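Local coordinates for Atg1 tMIT (Kluyveromyces marxianus, PDB 4P1N), which is the tandem MIT region of a serine/threonine kinase that is required for autophagosome formation and takes part in cytoplasm-to-vacuole transport, at residues Leu106-Ser118 and Ile225-Tyr237. Numbering follows the deposited sequence.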
ATOM      1  N   LEU B 106       0.898  -7.540 -19.174  1.00 38.20           N
ATOM      2  CA  LEU B 106       0.532  -8.735 -18.451  1.00 39.64           C
ATOM      3  C   LEU B 106       1.703  -9.324 -17.724  1.00 37.00           C
ATOM      4  O   LEU B 106       1.588  -9.654 -16.558  1.00 37.37           O
ATOM      5  CB  LEU B 106       0.029  -9.822 -19.403  1.00 43.96           C
ATOM      6  CG  LEU B 106      -1.056 -10.784 -18.946  1.00 47.98           C
ATOM      7  CD1 LEU B 106      -1.059 -11.989 -19.893  1.00 50.74           C
ATOM      8  CD2 LEU B 106      -1.033 -11.227 -17.490  1.00 47.27           C
ATOM      9  N   LEU B 107       2.794  -9.545 -18.451  1.00 35.46           N
ATOM     10  CA  LEU B 107       3.997 -10.115 -17.879  1.00 35.96           C
ATOM     11  C   LEU B 107       4.526  -9.314 -16.681  1.00 33.15           C
ATOM     12  O   LEU B 107       4.968  -9.896 -15.677  1.00 31.70           O
ATOM     13  CB  LEU B 107       5.101 -10.242 -18.966  1.00 38.04           C
ATOM     14  CG  LEU B 107       4.793 -11.216 -20.118  1.00 40.76           C
ATOM     15  CD1 LEU B 107       5.994 -11.299 -21.048  1.00 41.96           C
ATOM     16  CD2 LEU B 107       4.414 -12.584 -19.595  1.00 41.28           C
ATOM     17  N   LEU B 108       4.473  -7.989 -16.788  1.00 32.13           N
ATOM     18  CA  LEU B 108       4.870  -7.097 -15.684  1.00 30.39           C
ATOM     19  C   LEU B 108       3.917  -7.171 -14.523  1.00 28.60           C
ATOM     20  O   LEU B 108       4.348  -7.102 -13.371  1.00 28.44           O
ATOM     21  CB  LEU B 108       4.989  -5.646 -16.192  1.00 31.48           C
ATOM     22  CG  LEU B 108       6.111  -5.488 -17.224  1.00 32.14           C
ATOM     23  CD1 LEU B 108       6.063  -4.122 -17.867  1.00 32.44           C
ATOM     24  CD2 LEU B 108       7.489  -5.773 -16.611  1.00 31.93           C
ATOM     25  N   TYR B 109       2.619  -7.334 -14.774  1.00 28.53           N
ATOM     26  CA  TYR B 109       1.714  -7.555 -13.670  1.00 28.84           C
ATOM     27  C   TYR B 109       2.009  -8.915 -13.027  1.00 30.58           C
ATOM     28  O   TYR B 109       1.879  -9.048 -11.817  1.00 32.65           O
ATOM     29  CB  TYR B 109       0.222  -7.462 -14.069  1.00 29.49           C
ATOM     30  CG  TYR B 109      -0.269  -6.081 -14.212  1.00 28.83           C
ATOM     31  CD1 TYR B 109      -0.199  -5.170 -13.143  1.00 28.07           C
ATOM     32  CD2 TYR B 109      -0.699  -5.612 -15.438  1.00 31.50           C
ATOM     33  CE1 TYR B 109      -0.606  -3.852 -13.284  1.00 28.08           C
ATOM     34  CE2 TYR B 109      -1.091  -4.278 -15.591  1.00 33.19           C
ATOM     35  CZ  TYR B 109      -1.023  -3.406 -14.521  1.00 31.44           C
ATOM     36  OH  TYR B 109      -1.451  -2.122 -14.695  1.00 33.73           O
ATOM     37  N   LEU B 110       2.353  -9.933 -13.807  1.00 30.40           N
ATOM     38  CA  LEU B 110       2.608 -11.249 -13.207  1.00 31.27           C
ATOM     39  C   LEU B 110       3.882 -11.224 -12.366  1.00 30.16           C
ATOM     40  O   LEU B 110       3.950 -11.860 -11.354  1.00 30.50           O
ATOM     41  CB  LEU B 110       2.707 -12.376 -14.233  1.00 32.85           C
ATOM     42  CG  LEU B 110       1.460 -12.687 -15.063  1.00 34.75           C
ATOM     43  CD1 LEU B 110       1.809 -13.768 -16.081  1.00 36.78           C
ATOM     44  CD2 LEU B 110       0.301 -13.226 -14.239  1.00 36.16           C
ATOM     45  N   LYS B 111       4.885 -10.465 -12.778  1.00 28.48           N
ATOM     46  CA  LYS B 111       6.037 -10.315 -11.961  1.00 27.62           C
ATOM     47  C   LYS B 111       5.723  -9.538 -10.689  1.00 27.61           C
ATOM     48  O   LYS B 111       6.196  -9.913  -9.588  1.00 27.44           O
ATOM     49  CB  LYS B 111       7.175  -9.671 -12.752  1.00 28.94           C
ATOM     50  CG  LYS B 111       8.452  -9.464 -11.970  1.00 28.91           C
ATOM     51  CD  LYS B 111       9.110 -10.756 -11.516  1.00 30.14           C
ATOM     52  CE  LYS B 111       9.723 -11.547 -12.680  1.00 32.79           C
ATOM     53  NZ  LYS B 111       9.870 -12.944 -12.223  1.00 33.76           N
ATOM     54  N   SER B 112       4.926  -8.484 -10.802  1.00 27.13           N
ATOM     55  CA  SER B 112       4.423  -7.791  -9.599  1.00 27.07           C
ATOM     56  C   SER B 112       3.769  -8.724  -8.611  1.00 26.49           C
ATOM     57  O   SER B 112       4.054  -8.717  -7.404  1.00 25.15           O
ATOM     58  CB  SER B 112       3.453  -6.640  -9.938  1.00 26.76           C
ATOM     59  OG  SER B 112       4.033  -5.740 -10.864  1.00 27.07           O
ATOM     60  N   LEU B 113       2.894  -9.556  -9.118  1.00 28.60           N
ATOM     61  CA  LEU B 113       2.243 -10.544  -8.279  1.00 29.62           C
ATOM     62  C   LEU B 113       3.200 -11.520  -7.583  1.00 29.62           C
ATOM     63  O   LEU B 113       2.964 -11.906  -6.436  1.00 30.32           O
ATOM     64  CB  LEU B 113       1.248 -11.314  -9.092  1.00 32.21           C
ATOM     65  CG  LEU B 113       0.027 -10.550  -9.468  1.00 32.93           C
ATOM     66  CD1 LEU B 113      -0.686 -11.291 -10.591  1.00 36.65           C
ATOM     67  CD2 LEU B 113      -0.886 -10.428  -8.234  1.00 35.34           C
ATOM     68  N   THR B 114       4.315 -11.850  -8.219  1.00 30.69           N
ATOM     69  CA  THR B 114       5.290 -12.775  -7.628  1.00 33.49           C
ATOM     70  C   THR B 114       5.940 -12.069  -6.427  1.00 31.91           C
ATOM     71  O   THR B 114       6.119 -12.642  -5.358  1.00 32.48           O
ATOM     72  CB  THR B 114       6.400 -13.219  -8.649  1.00 34.77           C
ATOM     73  OG1 THR B 114       5.843 -14.105  -9.605  1.00 35.60           O
ATOM     74  CG2 THR B 114       7.536 -13.943  -7.977  1.00 34.89           C
ATOM     75  N   ILE B 115       6.260 -10.811  -6.603  1.00 31.37           N
ATOM     76  CA  ILE B 115       6.883 -10.040  -5.515  1.00 31.31           C
ATOM     77  C   ILE B 115       5.907  -9.814  -4.375  1.00 32.08           C
ATOM     78  O   ILE B 115       6.244 -10.011  -3.209  1.00 32.42           O
ATOM     79  CB  ILE B 115       7.439  -8.715  -6.051  1.00 30.54           C
ATOM     80  CG1 ILE B 115       8.384  -8.997  -7.212  1.00 29.47           C
ATOM     81  CG2 ILE B 115       8.228  -7.979  -4.977  1.00 31.30           C
ATOM     82  CD1 ILE B 115       8.730  -7.731  -7.984  1.00 30.53           C
ATOM     83  N   LEU B 116       4.670  -9.446  -4.704  1.00 30.83           N
ATOM     84  CA  LEU B 116       3.656  -9.236  -3.699  1.00 29.38           C
ATOM     85  C   LEU B 116       3.402 -10.551  -2.922  1.00 33.12           C
ATOM     86  O   LEU B 116       3.314 -10.537  -1.691  1.00 34.82           O
ATOM     87  CB  LEU B 116       2.340  -8.688  -4.358  1.00 27.67           C
ATOM     88  CG  LEU B 116       2.503  -7.280  -5.004  1.00 26.57           C
ATOM     89  CD1 LEU B 116       1.361  -6.980  -5.957  1.00 26.51           C
ATOM     90  CD2 LEU B 116       2.630  -6.175  -3.959  1.00 26.42           C
ATOM     91  N   ALA B 117       3.232 -11.660  -3.636  1.00 32.58           N
ATOM     92  CA  ALA B 117       3.001 -12.983  -3.017  1.00 35.16           C
ATOM     93  C   ALA B 117       4.118 -13.370  -2.063  1.00 37.70           C
ATOM     94  O   ALA B 117       3.901 -13.915  -0.948  1.00 40.64           O
ATOM     95  CB  ALA B 117       2.887 -14.052  -4.093  1.00 34.85           C
ATOM     96  N   SER B 118       5.327 -13.106  -2.507  1.00 37.29           N
ATOM     97  CA  SER B 118       6.508 -13.415  -1.717  1.00 40.70           C
ATOM     98  C   SER B 118       6.486 -12.649  -0.385  1.00 42.27           C
ATOM     99  O   SER B 118       6.860 -13.168   0.654  1.00 40.57           O
ATOM    100  CB  SER B 118       7.740 -13.041  -2.526  1.00 41.30           C
ATOM    101  OG  SER B 118       8.887 -13.302  -1.756  1.00 48.17           O
ATOM    102  N   ILE B 225      15.642  -7.760  -8.668  1.00 39.64           N
ATOM    103  CA  ILE B 225      14.597  -8.714  -8.909  1.00 38.69           C
ATOM    104  C   ILE B 225      15.143  -9.879  -9.737  1.00 38.94           C
ATOM    105  O   ILE B 225      14.858 -11.039  -9.452  1.00 39.65           O
ATOM    106  CB  ILE B 225      13.387  -8.038  -9.581  1.00 39.28           C
ATOM    107  CG1 ILE B 225      12.696  -7.144  -8.560  1.00 39.39           C
ATOM    108  CG2 ILE B 225      12.408  -9.076 -10.125  1.00 38.71           C
ATOM    109  CD1 ILE B 225      11.785  -6.112  -9.196  1.00 41.79           C
ATOM    110  N   LEU B 226      15.959  -9.554 -10.732  1.00 40.24           N
ATOM    111  CA  LEU B 226      16.493 -10.539 -11.649  1.00 41.36           C
ATOM    112  C   LEU B 226      17.604 -11.391 -11.049  1.00 45.44           C
ATOM    113  O   LEU B 226      17.913 -12.438 -11.588  1.00 46.98           O
ATOM    114  CB  LEU B 226      17.018  -9.850 -12.889  1.00 40.99           C
ATOM    115  CG  LEU B 226      16.044  -8.976 -13.687  1.00 40.58           C
ATOM    116  CD1 LEU B 226      16.703  -8.480 -14.958  1.00 40.75           C
ATOM    117  CD2 LEU B 226      14.799  -9.795 -14.018  1.00 42.35           C
ATOM    118  N   LEU B 227      18.218 -10.922  -9.969  1.00 48.55           N
ATOM    119  CA  LEU B 227      19.275 -11.660  -9.276  1.00 51.63           C
ATOM    120  C   LEU B 227      18.738 -12.350  -8.039  1.00 53.19           C
ATOM    121  O   LEU B 227      19.465 -13.057  -7.385  1.00 53.23           O
ATOM    122  CB  LEU B 227      20.411 -10.719  -8.866  1.00 52.96           C
ATOM    123  CG  LEU B 227      21.181 -10.074 -10.021  1.00 53.74           C
ATOM    124  CD1 LEU B 227      22.188  -9.064  -9.492  1.00 56.09           C
ATOM    125  CD2 LEU B 227      21.856 -11.139 -10.865  1.00 53.07           C
ATOM    126  N   ASP B 228      17.473 -12.138  -7.708  1.00 51.25           N
ATOM    127  CA  ASP B 228      16.909 -12.748  -6.530  1.00 54.87           C
ATOM    128  C   ASP B 228      16.290 -14.099  -6.890  1.00 57.49           C
ATOM    129  O   ASP B 228      15.358 -14.185  -7.713  1.00 54.09           O
ATOM    130  CB  ASP B 228      15.869 -11.808  -5.919  1.00 55.55           C
ATOM    131  CG  ASP B 228      15.339 -12.306  -4.592  1.00 58.85           C
ATOM    132  OD1 ASP B 228      14.901 -13.466  -4.502  1.00 62.15           O
ATOM    133  OD2 ASP B 228      15.313 -11.515  -3.638  1.00 65.05           O
ATOM    134  N   GLU B 229      16.777 -15.148  -6.231  1.00 57.43           N
ATOM    135  CA  GLU B 229      16.352 -16.514  -6.538  1.00 61.31           C
ATOM    136  C   GLU B 229      14.863 -16.734  -6.335  1.00 57.96           C
ATOM    137  O   GLU B 229      14.255 -17.418  -7.124  1.00 62.35           O
ATOM    138  CB  GLU B 229      17.163 -17.569  -5.743  1.00 61.78           C
ATOM    139  N   HIS B 230      14.278 -16.141  -5.304  1.00 58.26           N
ATOM    140  CA  HIS B 230      12.845 -16.279  -5.072  1.00 59.58           C
ATOM    141  C   HIS B 230      12.006 -15.376  -5.999  1.00 53.32           C
ATOM    142  O   HIS B 230      10.799 -15.463  -5.928  1.00 53.08           O
ATOM    143  CB  HIS B 230      12.409 -15.933  -3.619  1.00 66.94           C
ATOM    144  CG  HIS B 230      13.492 -16.000  -2.580  1.00 80.61           C
ATOM    145  ND1 HIS B 230      14.198 -14.885  -2.172  1.00 82.20           N
ATOM    146  CD2 HIS B 230      13.945 -17.030  -1.819  1.00 87.58           C
ATOM    147  CE1 HIS B 230      15.060 -15.232  -1.231  1.00 88.08           C
ATOM    148  NE2 HIS B 230      14.929 -16.528  -1.000  1.00 90.77           N
ATOM    149  N   LEU B 231      12.624 -14.493  -6.803  1.00 46.26           N
ATOM    150  CA  LEU B 231      11.884 -13.525  -7.645  1.00 40.58           C
ATOM    151  C   LEU B 231      12.214 -13.581  -9.141  1.00 39.75           C
ATOM    152  O   LEU B 231      11.444 -13.077  -9.956  1.00 39.39           O
ATOM    153  CB  LEU B 231      12.186 -12.105  -7.200  1.00 37.42           C
ATOM    154  CG  LEU B 231      11.965 -11.744  -5.743  1.00 38.16           C
ATOM    155  CD1 LEU B 231      12.224 -10.243  -5.568  1.00 37.35           C
ATOM    156  CD2 LEU B 231      10.557 -12.113  -5.314  1.00 37.08           C
ATOM    157  N   SER B 232      13.365 -14.158  -9.481  1.00 40.48           N
ATOM    158  CA  SER B 232      13.885 -14.168 -10.833  1.00 42.94           C
ATOM    159  C   SER B 232      13.322 -15.301 -11.668  1.00 43.45           C
ATOM    160  O   SER B 232      13.557 -15.344 -12.857  1.00 45.39           O
ATOM    161  CB  SER B 232      15.408 -14.338 -10.825  1.00 46.27           C
ATOM    162  OG  SER B 232      15.748 -15.537 -10.168  1.00 48.84           O
ATOM    163  N   SER B 233      12.589 -16.206 -11.055  1.00 44.38           N
ATOM    164  CA  SER B 233      11.878 -17.242 -11.804  1.00 49.19           C
ATOM    165  C   SER B 233      10.751 -16.685 -12.665  1.00 45.97           C
ATOM    166  O   SER B 233      10.063 -15.772 -12.248  1.00 42.69           O
ATOM    167  CB  SER B 233      11.322 -18.279 -10.841  1.00 50.78           C
ATOM    168  OG  SER B 233      12.407 -19.122 -10.464  1.00 59.57           O
ATOM    169  N   ASN B 234      10.552 -17.281 -13.843  1.00 45.65           N
ATOM    170  CA  ASN B 234       9.649 -16.738 -14.839  1.00 43.22           C
ATOM    171  C   ASN B 234       8.278 -17.374 -14.700  1.00 43.73           C
ATOM    172  O   ASN B 234       8.131 -18.600 -14.804  1.00 43.17           O
ATOM    173  CB  ASN B 234      10.208 -16.945 -16.237  1.00 45.59           C
ATOM    174  CG  ASN B 234       9.401 -16.217 -17.304  1.00 45.51           C
ATOM    175  OD1 ASN B 234       8.179 -16.330 -17.349  1.00 45.90           O
ATOM    176  ND2 ASN B 234      10.088 -15.471 -18.176  1.00 45.54           N
ATOM    177  N   GLU B 235       7.264 -16.525 -14.525  1.00 40.94           N
ATOM    178  CA  GLU B 235       5.987 -17.028 -14.162  1.00 41.62           C
ATOM    179  C   GLU B 235       5.183 -17.671 -15.306  1.00 42.69           C
ATOM    180  O   GLU B 235       4.149 -18.229 -15.056  1.00 39.09           O
ATOM    181  CB  GLU B 235       5.099 -16.055 -13.331  1.00 42.40           C
ATOM    182  CG  GLU B 235       5.342 -14.618 -12.926  1.00 40.08           C
ATOM    183  CD  GLU B 235       6.733 -14.056 -12.793  1.00 39.45           C
ATOM    184  OE1 GLU B 235       7.226 -13.864 -11.635  1.00 36.67           O
ATOM    185  OE2 GLU B 235       7.270 -13.667 -13.860  1.00 37.79           O
ATOM    186  N   VAL B 236       5.651 -17.608 -16.549  1.00 44.63           N
ATOM    187  CA  VAL B 236       4.961 -18.321 -17.619  1.00 46.26           C
ATOM    188  C   VAL B 236       5.661 -19.637 -17.921  1.00 46.54           C
ATOM    189  O   VAL B 236       5.177 -20.383 -18.722  1.00 48.79           O
ATOM    190  CB  VAL B 236       4.791 -17.470 -18.899  1.00 48.13           C
ATOM    191  CG1 VAL B 236       3.913 -16.247 -18.607  1.00 48.65           C
ATOM    192  CG2 VAL B 236       6.125 -17.031 -19.473  1.00 47.05           C
ATOM    193  N   TYR B 237       6.785 -19.913 -17.270  1.00 47.53           N
ATOM    194  CA  TYR B 237       7.493 -21.195 -17.452  1.00 51.78           C
ATOM    195  C   TYR B 237       7.343 -22.069 -16.225  1.00 52.25           C
ATOM    196  O   TYR B 237       8.232 -22.140 -15.390  1.00 53.64           O
ATOM    197  CB  TYR B 237       8.966 -20.984 -17.779  1.00 54.26           C
ATOM    198  CG  TYR B 237       9.147 -20.324 -19.118  1.00 58.15           C
ATOM    199  CD1 TYR B 237       8.758 -20.960 -20.294  1.00 63.07           C
ATOM    200  CD2 TYR B 237       9.657 -19.049 -19.207  1.00 60.68           C
ATOM    201  CE1 TYR B 237       8.901 -20.334 -21.517  1.00 65.08           C
ATOM    202  CE2 TYR B 237       9.804 -18.416 -20.416  1.00 62.53           C
ATOM    203  CZ  TYR B 237       9.431 -19.063 -21.562  1.00 64.16           C
ATOM    204  OH  TYR B 237       9.594 -18.386 -22.723  1.00 67.95           O
TER
HETATM  205  O   HOH W   1       6.251 -12.372 -15.662  1.00 36.02           O
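Lys111 and Glu235 form a buried salt bridge between the two MIT domains of the tandem: the lysine lies on helix 95-129 of the first, the glutamate in the loop that follows helix 209-227 of the second. Lys111 NZ lies 2.9 Å from Glu235 OE1, on the syn lone pair, while its bond to OE2 is weak. The same ammonium donates to Leu231 O at 2.8 Å, with a C=O...N angle of 157°. The lysine chain leaves with CG anti to the backbone N (chi1 180°) and then bends at chi2 and chi3, which brings CD and CE against the carboxylate oxygens, the two side chains crossing at about a right angle. The opposite charges would probably favour the ionised form of both groups, and the carbonyl would add to the stability of the ammonium.

Apolar contacts lie on either side of this polar centre. Val236 CG1 meets Leu107 CD2 at 3.8 Å and also touches Leu110 CD1; farther along the helix, Ile115 CD1 packs on Ile225 CD1 at 3.7 Å, again roughly perpendicular. Leu231 CD2 lies against Ile115 and Ser118.

The Thr114 and Glu235 side chains come from opposite directions, Thr114 OG1 lying 2.5 Å from Glu235 OE1 as the donor of a bond so short that its exact length is doubtful.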